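Local coordinates for uncharacterized protein (Uncultured organism, PDB 5IBZ), which is of unknown function but belongs to the cyclase family, may have arylformamidase activity, and holds an acetylphosphate in its pocket, at residues Asn19-Gly30 / Gly123-Pro131; Ile229-His238 / Val267-Val277. All blocks are in the same frame, centred on the assembly; numbering follows the deposited sequence.

Contact 1 (Asn19-Gly30 / Gly123-Pro131); sequences NWGKWGDDDQRG and GESLYNGVP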
loop_
_atom_site.group_PDB
_atom_site.type_symbol
_atom_site.label_atom_id
_atom_site.label_comp_id
_atom_site.label_asym_id
_atom_site.label_seq_id
_atom_site.Cartn_x
_atom_site.Cartn_y
_atom_site.Cartn_z
ATOM N N ASN B 19 -24.503 -22.568 -17.134
ATOM C CA ASN B 19 -23.590 -22.991 -18.175
ATOM C C ASN B 19 -22.519 -23.975 -17.700
ATOM O O ASN B 19 -21.510 -24.157 -18.372
ATOM C CB ASN B 19 -22.907 -21.769 -18.794
ATOM C CG ASN B 19 -23.829 -20.959 -19.647
ATOM O OD1 ASN B 19 -24.694 -21.504 -20.339
ATOM N ND2 ASN B 19 -23.639 -19.635 -19.630
ATOM N N TRP B 20 -22.726 -24.627 -16.564
ATOM C CA TRP B 20 -21.749 -25.602 -16.099
ATOM C C TRP B 20 -21.623 -26.726 -17.122
ATOM O O TRP B 20 -22.626 -27.246 -17.603
ATOM C CB TRP B 20 -22.138 -26.174 -14.741
ATOM C CG TRP B 20 -22.077 -25.183 -13.606
ATOM C CD1 TRP B 20 -22.147 -23.808 -13.680
ATOM C CD2 TRP B 20 -21.927 -25.502 -12.224
ATOM N NE1 TRP B 20 -22.063 -23.267 -12.413
ATOM C CE2 TRP B 20 -21.925 -24.288 -11.504
ATOM C CE3 TRP B 20 -21.799 -26.699 -11.522
ATOM C CZ2 TRP B 20 -21.791 -24.251 -10.109
ATOM C CZ3 TRP B 20 -21.672 -26.657 -10.147
ATOM C CH2 TRP B 20 -21.668 -25.451 -9.456
ATOM N N GLY B 21 -20.382 -27.066 -17.460
ATOM C CA GLY B 21 -20.100 -28.078 -18.448
ATOM C C GLY B 21 -20.234 -27.662 -19.911
ATOM O O GLY B 21 -19.846 -28.434 -20.791
ATOM N N LYS B 22 -20.782 -26.483 -20.185
ATOM C CA LYS B 22 -20.986 -26.045 -21.576
ATOM C C LYS B 22 -19.686 -26.060 -22.360
ATOM O O LYS B 22 -19.661 -26.380 -23.562
ATOM C CB LYS B 22 -21.589 -24.632 -21.625
ATOM C CG LYS B 22 -21.768 -24.084 -23.045
ATOM C CD LYS B 22 -22.630 -22.835 -23.067
ATOM C CE LYS B 22 -24.108 -23.181 -23.114
ATOM N NZ LYS B 22 -24.989 -21.956 -23.037
ATOM N N TRP B 23 -18.615 -25.675 -21.681
ATOM C CA TRP B 23 -17.289 -25.609 -22.282
ATOM C C TRP B 23 -16.349 -26.617 -21.637
ATOM O O TRP B 23 -15.124 -26.447 -21.651
ATOM C CB TRP B 23 -16.733 -24.190 -22.165
ATOM C CG TRP B 23 -17.638 -23.157 -22.777
ATOM C CD1 TRP B 23 -17.809 -22.899 -24.104
ATOM C CD2 TRP B 23 -18.481 -22.233 -22.079
ATOM N NE1 TRP B 23 -18.714 -21.891 -24.282
ATOM C CE2 TRP B 23 -19.140 -21.455 -23.051
ATOM C CE3 TRP B 23 -18.746 -21.987 -20.720
ATOM C CZ2 TRP B 23 -20.033 -20.441 -22.714
ATOM C CZ3 TRP B 23 -19.648 -21.003 -20.399
ATOM C CH2 TRP B 23 -20.274 -20.237 -21.382
ATOM N N GLY B 24 -16.934 -27.681 -21.086
ATOM C CA GLY B 24 -16.183 -28.752 -20.463
ATOM C C GLY B 24 -16.179 -28.607 -18.960
ATOM O O GLY B 24 -16.268 -27.505 -18.450
ATOM N N ASP B 25 -16.050 -29.716 -18.241
ATOM C CA ASP B 25 -16.099 -29.646 -16.794
ATOM C C ASP B 25 -14.773 -29.183 -16.168
ATOM O O ASP B 25 -14.703 -28.993 -14.964
ATOM C CB ASP B 25 -16.542 -31.000 -16.237
ATOM C CG ASP B 25 -18.030 -31.282 -16.524
ATOM O OD1 ASP B 25 -18.863 -30.370 -16.315
ATOM O OD2 ASP B 25 -18.365 -32.390 -16.972
ATOM N N ASP B 26 -13.754 -28.931 -16.993
ATOM C CA ASP B 26 -12.513 -28.344 -16.463
ATOM C C ASP B 26 -12.322 -26.892 -16.911
ATOM O O ASP B 26 -11.330 -26.250 -16.554
ATOM C CB ASP B 26 -11.282 -29.177 -16.864
ATOM C CG ASP B 26 -11.148 -30.454 -16.048
ATOM O OD1 ASP B 26 -11.593 -30.469 -14.883
ATOM O OD2 ASP B 26 -10.586 -31.440 -16.568
ATOM N N ASP B 27 -13.289 -26.350 -17.640
ATOM C CA ASP B 27 -13.236 -24.958 -18.072
ATOM C C ASP B 27 -13.141 -23.973 -16.904
ATOM O O ASP B 27 -13.828 -24.117 -15.889
ATOM C CB ASP B 27 -14.459 -24.606 -18.901
ATOM C CG ASP B 27 -14.488 -23.152 -19.265
ATOM O OD1 ASP B 27 -13.538 -22.715 -19.967
ATOM O OD2 ASP B 27 -15.444 -22.455 -18.851
ATOM N N GLN B 28 -12.294 -22.966 -17.077
ATOM C CA GLN B 28 -12.197 -21.857 -16.135
ATOM C C GLN B 28 -12.499 -20.500 -16.738
ATOM O O GLN B 28 -12.348 -19.501 -16.042
ATOM C CB GLN B 28 -10.801 -21.808 -15.504
ATOM C CG GLN B 28 -10.483 -23.031 -14.683
ATOM C CD GLN B 28 -9.164 -22.911 -13.956
ATOM O OE1 GLN B 28 -8.881 -21.898 -13.327
ATOM N NE2 GLN B 28 -8.340 -23.948 -14.049
ATOM N N ARG B 29 -12.907 -20.440 -18.012
ATOM C CA ARG B 29 -13.118 -19.147 -18.665
ATOM C C ARG B 29 -14.579 -18.727 -18.779
ATOM O O ARG B 29 -14.870 -17.550 -18.998
ATOM C CB ARG B 29 -12.466 -19.150 -20.050
ATOM C CG ARG B 29 -10.991 -19.493 -19.992
ATOM C CD ARG B 29 -10.348 -19.442 -21.330
ATOM N NE ARG B 29 -10.115 -18.076 -21.786
ATOM C CZ ARG B 29 -10.731 -17.484 -22.803
ATOM N NH1 ARG B 29 -11.698 -18.090 -23.493
ATOM N NH2 ARG B 29 -10.373 -16.244 -23.139
ATOM N N GLY B 30 -15.510 -19.663 -18.677
ATOM C CA GLY B 30 -16.919 -19.296 -18.719
ATOM C C GLY B 30 -17.320 -18.626 -20.023
ATOM O O GLY B 30 -16.888 -19.025 -21.122
ATOM N N GLY B 123 -23.443 -20.458 -1.817
ATOM C CA GLY B 123 -23.116 -21.806 -1.378
ATOM C C GLY B 123 -21.620 -22.083 -1.389
ATOM O O GLY B 123 -20.820 -21.170 -1.240
ATOM N N GLU B 124 -21.237 -23.350 -1.528
ATOM C CA GLU B 124 -19.839 -23.728 -1.364
ATOM C C GLU B 124 -19.097 -23.901 -2.680
ATOM O O GLU B 124 -17.924 -24.268 -2.682
ATOM C CB GLU B 124 -19.739 -25.005 -0.539
ATOM C CG GLU B 124 -20.216 -24.789 0.896
ATOM C CD GLU B 124 -20.123 -26.035 1.756
ATOM O OE1 GLU B 124 -19.719 -27.097 1.236
ATOM O OE2 GLU B 124 -20.459 -25.948 2.957
ATOM N N SER B 125 -19.775 -23.626 -3.788
ATOM C CA SER B 125 -19.187 -23.816 -5.107
ATOM C C SER B 125 -19.308 -22.575 -5.966
ATOM O O SER B 125 -20.303 -21.860 -5.911
ATOM C CB SER B 125 -19.851 -24.981 -5.852
ATOM O OG SER B 125 -19.722 -26.206 -5.147
ATOM N N LEU B 126 -18.267 -22.362 -6.766
ATOM C CA LEU B 126 -18.220 -21.292 -7.749
ATOM C C LEU B 126 -18.582 -21.848 -9.128
ATOM O O LEU B 126 -18.934 -23.030 -9.263
ATOM C CB LEU B 126 -16.836 -20.644 -7.762
ATOM C CG LEU B 126 -16.477 -19.732 -6.588
ATOM C CD1 LEU B 126 -16.058 -20.509 -5.353
ATOM C CD2 LEU B 126 -15.379 -18.817 -7.027
ATOM N N TYR B 127 -18.504 -21.001 -10.152
ATOM C CA TYR B 127 -18.736 -21.432 -11.535
ATOM C C TYR B 127 -18.084 -22.796 -11.845
ATOM O O TYR B 127 -16.950 -23.064 -11.471
ATOM C CB TYR B 127 -18.227 -20.359 -12.530
ATOM C CG TYR B 127 -18.122 -20.926 -13.930
ATOM C CD1 TYR B 127 -19.263 -21.258 -14.651
ATOM C CD2 TYR B 127 -16.898 -21.208 -14.489
ATOM C CE1 TYR B 127 -19.168 -21.840 -15.914
ATOM C CE2 TYR B 127 -16.791 -21.788 -15.745
ATOM C CZ TYR B 127 -17.923 -22.110 -16.438
ATOM O OH TYR B 127 -17.797 -22.710 -17.667
ATOM N N ASN B 128 -18.845 -23.654 -12.513
ATOM C CA ASN B 128 -18.394 -24.962 -12.990
ATOM C C ASN B 128 -17.957 -25.908 -11.883
ATOM O O ASN B 128 -17.210 -26.862 -12.114
ATOM C CB ASN B 128 -17.252 -24.821 -14.002
ATOM C CG ASN B 128 -17.368 -25.811 -15.146
ATOM O OD1 ASN B 128 -18.404 -26.443 -15.341
ATOM N ND2 ASN B 128 -16.293 -25.967 -15.892
ATOM N N GLY B 129 -18.456 -25.661 -10.688
ATOM C CA GLY B 129 -18.228 -26.573 -9.586
ATOM C C GLY B 129 -16.917 -26.380 -8.844
ATOM O O GLY B 129 -16.525 -27.224 -8.012
ATOM N N VAL B 130 -16.243 -25.276 -9.130
ATOM C CA VAL B 130 -14.977 -24.976 -8.458
ATOM C C VAL B 130 -15.250 -24.796 -6.966
ATOM O O VAL B 130 -16.140 -24.051 -6.586
ATOM C CB VAL B 130 -14.318 -23.736 -9.054
ATOM C CG1 VAL B 130 -13.168 -23.243 -8.184
ATOM C CG2 VAL B 130 -13.845 -24.020 -10.456
ATOM N N PRO B 131 -14.522 -25.536 -6.106
ATOM C CA PRO B 131 -14.791 -25.369 -4.678
ATOM C C PRO B 131 -14.343 -24.025 -4.152
ATOM O O PRO B 131 -13.297 -23.518 -4.592
ATOM C CB PRO B 131 -13.976 -26.492 -4.024
ATOM C CG PRO B 131 -12.937 -26.869 -5.012
ATOM C CD PRO B 131 -13.520 -26.581 -6.374
HETATM O O HOH W 1 -18.138 -25.334 -18.839
HETATM O O HOH W 2 -14.590 -27.294 -12.748
HETATM O O HOH W 3 -18.742 -29.032 -14.196
#
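Two donors grip Asp27 OD2: Tyr127 OH meets its anti lone pair at 2.6 Å, while Gly30 N uses the syn lone pair on the side of OD1. With Asp27 CG opposite its backbone N (chi1 175°), the carboxylate is thrown toward the 123-131 loop, where it stands nearly perpendicular to the phenol ring, the two planes 81° apart. Asp27 OD1 meanwhile accepts from Arg29 N, closing an Asx turn. The phenol oxygen also takes a proton from a water that links it to Trp23 N and Gly24 O, and it lies in the plane of the Trp23 indole, 3.3 Å from CE3 at the ring edge.

Asn128 fills the inside of the 19-30 loop, which is built as a succession of turns: type II at Asn19-Lys22, then type I at Gly21-Gly24 and Gly24-Asp27. Both partners of ND2 lie in the amide plane, Gly24 O at 3.0 Å and Asp27 O at 3.1 Å, and both bonds are nearly straight. Gly21 N completes the set by donating to Asn128 OD1 at 3.0 Å, tilted from the carbonyl plane. These three bonds fix the rotation of the amide.

Trp20 lays one indole face over the Tyr127-Gly129 backbone, which leads into a G1 beta bulge where Gly129 and Val130 face Leu126; Asn128 N stands 3.2 Å above the ring plane and Gly129 N 3.3 Å. The NE1 proton goes to Arg273 O, not to the neighbouring Asn128 N, itself a donor. An alanine here is likely to uncover the peptides on both sides of Asn128 and leave Arg273 O without this donor. At Gly129 a side-chain carbon would jam against Asn128 O and also come close to Trp20 CZ3.

Contact 2 (Ile229-His238 / Val267-Val277); sequences IGSDTVPWIH and VHGNLLRDLGV. With UVW (acetylphosphate), chain F.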
loop_
_atom_site.group_PDB
_atom_site.type_symbol
_atom_site.label_atom_id
_atom_site.label_comp_id
_atom_site.label_asym_id
_atom_site.label_seq_id
_atom_site.Cartn_x
_atom_site.Cartn_y
_atom_site.Cartn_z
ATOM N N ILE B 229 -29.638 -3.457 -12.993
ATOM C CA ILE B 229 -30.437 -4.515 -13.597
ATOM C C ILE B 229 -31.079 -5.426 -12.556
ATOM O O ILE B 229 -30.566 -5.632 -11.456
ATOM C CB ILE B 229 -29.619 -5.358 -14.616
ATOM C CG1 ILE B 229 -28.416 -6.054 -13.970
ATOM C CG2 ILE B 229 -29.224 -4.461 -15.783
ATOM C CD1 ILE B 229 -27.702 -7.054 -14.900
ATOM N N GLY B 230 -32.259 -5.933 -12.916
ATOM C CA GLY B 230 -33.017 -6.821 -12.056
ATOM C C GLY B 230 -32.930 -8.282 -12.455
ATOM O O GLY B 230 -32.286 -8.643 -13.432
ATOM N N SER B 231 -33.592 -9.123 -11.674
ATOM C CA SER B 231 -33.464 -10.566 -11.842
ATOM C C SER B 231 -33.958 -11.077 -13.202
ATOM O O SER B 231 -33.447 -12.085 -13.687
ATOM C CB SER B 231 -34.207 -11.296 -10.727
ATOM O OG SER B 231 -35.584 -10.996 -10.785
ATOM N N ASP B 232 -34.935 -10.423 -13.829
ATOM C CA ASP B 232 -35.457 -10.979 -15.079
ATOM C C ASP B 232 -34.570 -10.633 -16.276
ATOM O O ASP B 232 -34.859 -11.047 -17.400
ATOM C CB ASP B 232 -36.939 -10.562 -15.297
ATOM C CG ASP B 232 -37.126 -9.253 -16.051
ATOM O OD1 ASP B 232 -36.202 -8.422 -16.148
ATOM O OD2 ASP B 232 -38.264 -9.055 -16.534
ATOM N N THR B 233 -33.445 -9.954 -16.043
ATOM C CA THR B 233 -32.469 -9.768 -17.111
ATOM C C THR B 233 -31.556 -10.997 -17.265
ATOM O O THR B 233 -30.903 -11.168 -18.290
ATOM C CB THR B 233 -31.591 -8.512 -16.893
ATOM O OG1 THR B 233 -30.719 -8.702 -15.770
ATOM C CG2 THR B 233 -32.464 -7.251 -16.706
ATOM N N VAL B 234 -31.525 -11.869 -16.261
ATOM C CA VAL B 234 -30.552 -12.963 -16.253
ATOM C C VAL B 234 -30.841 -14.014 -17.354
ATOM O O VAL B 234 -29.917 -14.412 -18.083
ATOM C CB VAL B 234 -30.474 -13.599 -14.852
ATOM C CG1 VAL B 234 -29.674 -14.886 -14.890
ATOM C CG2 VAL B 234 -29.802 -12.629 -13.870
ATOM N N PRO B 235 -32.101 -14.449 -17.504
ATOM C CA PRO B 235 -32.309 -15.409 -18.593
ATOM C C PRO B 235 -31.999 -14.783 -19.960
ATOM O O PRO B 235 -31.518 -15.472 -20.864
ATOM C CB PRO B 235 -33.783 -15.775 -18.462
ATOM C CG PRO B 235 -34.132 -15.501 -17.035
ATOM C CD PRO B 235 -33.302 -14.280 -16.676
ATOM N N TRP B 236 -32.286 -13.493 -20.104
ATOM C CA TRP B 236 -32.002 -12.791 -21.363
ATOM C C TRP B 236 -30.494 -12.746 -21.642
ATOM O O TRP B 236 -30.052 -13.008 -22.760
ATOM C CB TRP B 236 -32.595 -11.386 -21.311
ATOM C CG TRP B 236 -32.413 -10.573 -22.542
ATOM C CD1 TRP B 236 -33.121 -10.663 -23.716
ATOM C CD2 TRP B 236 -31.461 -9.529 -22.724
ATOM N NE1 TRP B 236 -32.669 -9.716 -24.605
ATOM C CE2 TRP B 236 -31.645 -9.015 -24.020
ATOM C CE3 TRP B 236 -30.471 -8.970 -21.908
ATOM C CZ2 TRP B 236 -30.873 -7.974 -24.520
ATOM C CZ3 TRP B 236 -29.704 -7.939 -22.413
ATOM C CH2 TRP B 236 -29.908 -7.454 -23.700
ATOM N N ILE B 237 -29.715 -12.406 -20.628
ATOM C CA ILE B 237 -28.266 -12.400 -20.755
ATOM C C ILE B 237 -27.768 -13.765 -21.199
ATOM O O ILE B 237 -26.882 -13.869 -22.054
ATOM C CB ILE B 237 -27.615 -11.969 -19.412
ATOM C CG1 ILE B 237 -27.840 -10.470 -19.200
ATOM C CG2 ILE B 237 -26.132 -12.264 -19.429
ATOM C CD1 ILE B 237 -27.632 -9.993 -17.777
ATOM N N HIS B 238 -28.334 -14.819 -20.619
ATOM C CA HIS B 238 -28.024 -16.188 -21.042
ATOM C C HIS B 238 -28.389 -16.469 -22.504
ATOM O O HIS B 238 -27.552 -16.991 -23.256
ATOM C CB HIS B 238 -28.740 -17.201 -20.140
ATOM C CG HIS B 238 -28.558 -18.627 -20.571
ATOM N ND1 HIS B 238 -29.602 -19.408 -21.019
ATOM C CD2 HIS B 238 -27.456 -19.417 -20.614
ATOM C CE1 HIS B 238 -29.146 -20.613 -21.326
ATOM N NE2 HIS B 238 -27.852 -20.648 -21.077
ATOM N N VAL B 267 -28.553 -11.453 -8.784
ATOM C CA VAL B 267 -27.965 -11.323 -10.128
ATOM C C VAL B 267 -26.459 -11.615 -10.091
ATOM O O VAL B 267 -25.930 -12.272 -10.986
ATOM C CB VAL B 267 -28.229 -9.929 -10.738
ATOM C CG1 VAL B 267 -27.541 -9.785 -12.092
ATOM C CG2 VAL B 267 -29.739 -9.692 -10.866
ATOM N N HIS B 268 -25.757 -11.127 -9.070
ATOM C CA HIS B 268 -24.341 -11.453 -8.909
ATOM C C HIS B 268 -24.119 -12.957 -8.911
ATOM O O HIS B 268 -23.253 -13.486 -9.609
ATOM C CB HIS B 268 -23.805 -10.903 -7.594
ATOM C CG HIS B 268 -23.357 -9.486 -7.677
ATOM N ND1 HIS B 268 -24.241 -8.431 -7.665
ATOM C CD2 HIS B 268 -22.123 -8.947 -7.777
ATOM C CE1 HIS B 268 -23.567 -7.301 -7.753
ATOM N NE2 HIS B 268 -22.279 -7.586 -7.822
ATOM N N GLY B 269 -24.908 -13.640 -8.102
ATOM C CA GLY B 269 -24.792 -15.077 -7.970
ATOM C C GLY B 269 -25.089 -15.787 -9.269
ATOM O O GLY B 269 -24.340 -16.675 -9.698
ATOM N N ASN B 270 -26.197 -15.421 -9.907
ATOM C CA ASN B 270 -26.589 -16.090 -11.140
ATOM C C ASN B 270 -25.582 -15.808 -12.259
ATOM O O ASN B 270 -25.218 -16.716 -12.994
ATOM C CB ASN B 270 -27.989 -15.657 -11.590
ATOM C CG ASN B 270 -29.107 -16.199 -10.699
ATOM O OD1 ASN B 270 -30.152 -15.569 -10.568
ATOM N ND2 ASN B 270 -28.905 -17.364 -10.115
ATOM N N LEU B 271 -25.131 -14.558 -12.407
ATOM C CA LEU B 271 -24.202 -14.283 -13.496
ATOM C C LEU B 271 -22.845 -14.939 -13.276
ATOM O O LEU B 271 -22.339 -15.652 -14.142
ATOM C CB LEU B 271 -24.007 -12.788 -13.694
ATOM C CG LEU B 271 -25.222 -12.041 -14.244
ATOM C CD1 LEU B 271 -24.838 -10.579 -14.498
ATOM C CD2 LEU B 271 -25.819 -12.660 -15.486
ATOM N N LEU B 272 -22.241 -14.708 -12.116
ATOM C CA LEU B 272 -20.879 -15.203 -11.899
ATOM C C LEU B 272 -20.805 -16.713 -11.737
ATOM O O LEU B 272 -20.048 -17.373 -12.444
ATOM C CB LEU B 272 -20.275 -14.528 -10.673
ATOM C CG LEU B 272 -20.080 -13.009 -10.857
ATOM C CD1 LEU B 272 -19.705 -12.386 -9.534
ATOM C CD2 LEU B 272 -19.064 -12.640 -11.919
ATOM N N ARG B 273 -21.598 -17.256 -10.822
ATOM C CA ARG B 273 -21.579 -18.693 -10.566
ATOM C C ARG B 273 -22.324 -19.528 -11.599
ATOM O O ARG B 273 -21.783 -20.514 -12.092
ATOM C CB ARG B 273 -22.155 -18.995 -9.184
ATOM C CG ARG B 273 -22.263 -20.473 -8.890
ATOM C CD ARG B 273 -23.048 -20.688 -7.650
ATOM N NE ARG B 273 -23.014 -22.054 -7.175
ATOM C CZ ARG B 273 -23.909 -22.991 -7.450
ATOM N NH1 ARG B 273 -24.919 -22.743 -8.279
ATOM N NH2 ARG B 273 -23.786 -24.202 -6.908
ATOM N N ASP B 274 -23.570 -19.181 -11.897
ATOM C CA ASP B 274 -24.371 -20.075 -12.713
ATOM C C ASP B 274 -24.011 -19.951 -14.204
ATOM O O ASP B 274 -23.866 -20.973 -14.886
ATOM C CB ASP B 274 -25.863 -19.805 -12.478
ATOM C CG ASP B 274 -26.299 -20.103 -11.051
ATOM O OD1 ASP B 274 -25.717 -21.008 -10.435
ATOM O OD2 ASP B 274 -27.225 -19.434 -10.546
ATOM N N LEU B 275 -23.898 -18.727 -14.721
ATOM C CA LEU B 275 -23.619 -18.523 -16.154
ATOM C C LEU B 275 -22.142 -18.358 -16.521
ATOM O O LEU B 275 -21.761 -18.539 -17.690
ATOM C CB LEU B 275 -24.375 -17.291 -16.662
ATOM C CG LEU B 275 -25.894 -17.275 -16.497
ATOM C CD1 LEU B 275 -26.475 -16.069 -17.243
ATOM C CD2 LEU B 275 -26.527 -18.560 -16.967
ATOM N N GLY B 276 -21.310 -17.995 -15.549
ATOM C CA GLY B 276 -19.925 -17.686 -15.840
ATOM C C GLY B 276 -19.792 -16.430 -16.699
ATOM O O GLY B 276 -18.872 -16.301 -17.511
ATOM N N VAL B 277 -20.701 -15.482 -16.493
ATOM C CA VAL B 277 -20.698 -14.192 -17.196
ATOM C C VAL B 277 -20.029 -13.129 -16.320
ATOM O O VAL B 277 -20.345 -13.005 -15.149
ATOM C CB VAL B 277 -22.143 -13.804 -17.558
ATOM C CG1 VAL B 277 -22.237 -12.353 -18.034
ATOM C CG2 VAL B 277 -22.689 -14.749 -18.646
HETATM C C1 UVW F . -20.639 -5.015 -3.768
HETATM O O1 UVW F . -19.565 -4.949 -3.274
HETATM C C1M UVW F . -21.887 -4.792 -2.917
HETATM O O2 UVW F . -20.794 -5.293 -5.129
HETATM P P UVW F . -19.545 -5.697 -6.118
HETATM O O1P UVW F . -18.668 -6.752 -5.485
HETATM O O2P UVW F . -20.180 -6.218 -7.387
HETATM O O3P UVW F . -18.689 -4.502 -6.447
#
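Val234 is the knob of this contact, set into a hollow of the 267-275 helix formed by Val267, Asn270, Leu271 and Leu275. Its two methyls divide the hollow: CG1 presses on Asn270 CB at 3.8 Å and also faces Leu275 CD1, while CG2 lies 4.0 Å from Val267 CG1. The fork follows from Val234 CG1 lying anti to the backbone N (chi1 169°). Val267 answers as a bump from the other side, its CG1 touching Ile229 CD1 at 3.9 Å and its CG2 resting against the Gly230-Ser231 backbone. One turn farther along, Ile237 straddles Leu271 CD2 with both CD1 and CG2, each at 4.0 Å, and its CG2 reaches on to Val277 CG1. Leu275 closes the C-terminal end of the contact, where CD1 abuts His238 CB at 3.8 Å.

The axes, 10.4 Å apart, allow this interdigitation from Val234 to His238 along one side of the helix. Leu271 also touches Ile279 of strand 278-281, and Trp236 touches Leu200 of strand 199-203, so two neighbouring helices inclined by 27° cover the mixed sheet; helix 266-275, between the adjacent parallel strands 244-247 and 278-281, forms a beta-alpha-beta crossover.

How the contacts relate
Contacts 1 and 2 have centres 15 Å apart and meet at the C-terminal end of helix 267-275. There Asn19 N approaches Asp274 O at 2.8 Å, a probable hydrogen bond, Tyr127 CB packs 3.5 Å from Leu272 O, and Ser125 O accepts from Arg273 NE. The helix thus abuts helix 233-238 along its flank and both loops of contact 1 at its end. Nearer its other end, His268 is its contribution to the acetylphosphate pocket, beside Arg69 and His119, which also bond the ligand: His268 NE2 donates in the ring plane to O2P, a short 2.5 Å, and His268 ND1 is bonded to Glu253. Contact 1 lies farther off, with the Leu126 side chain about 13 Å from an acetylphosphate.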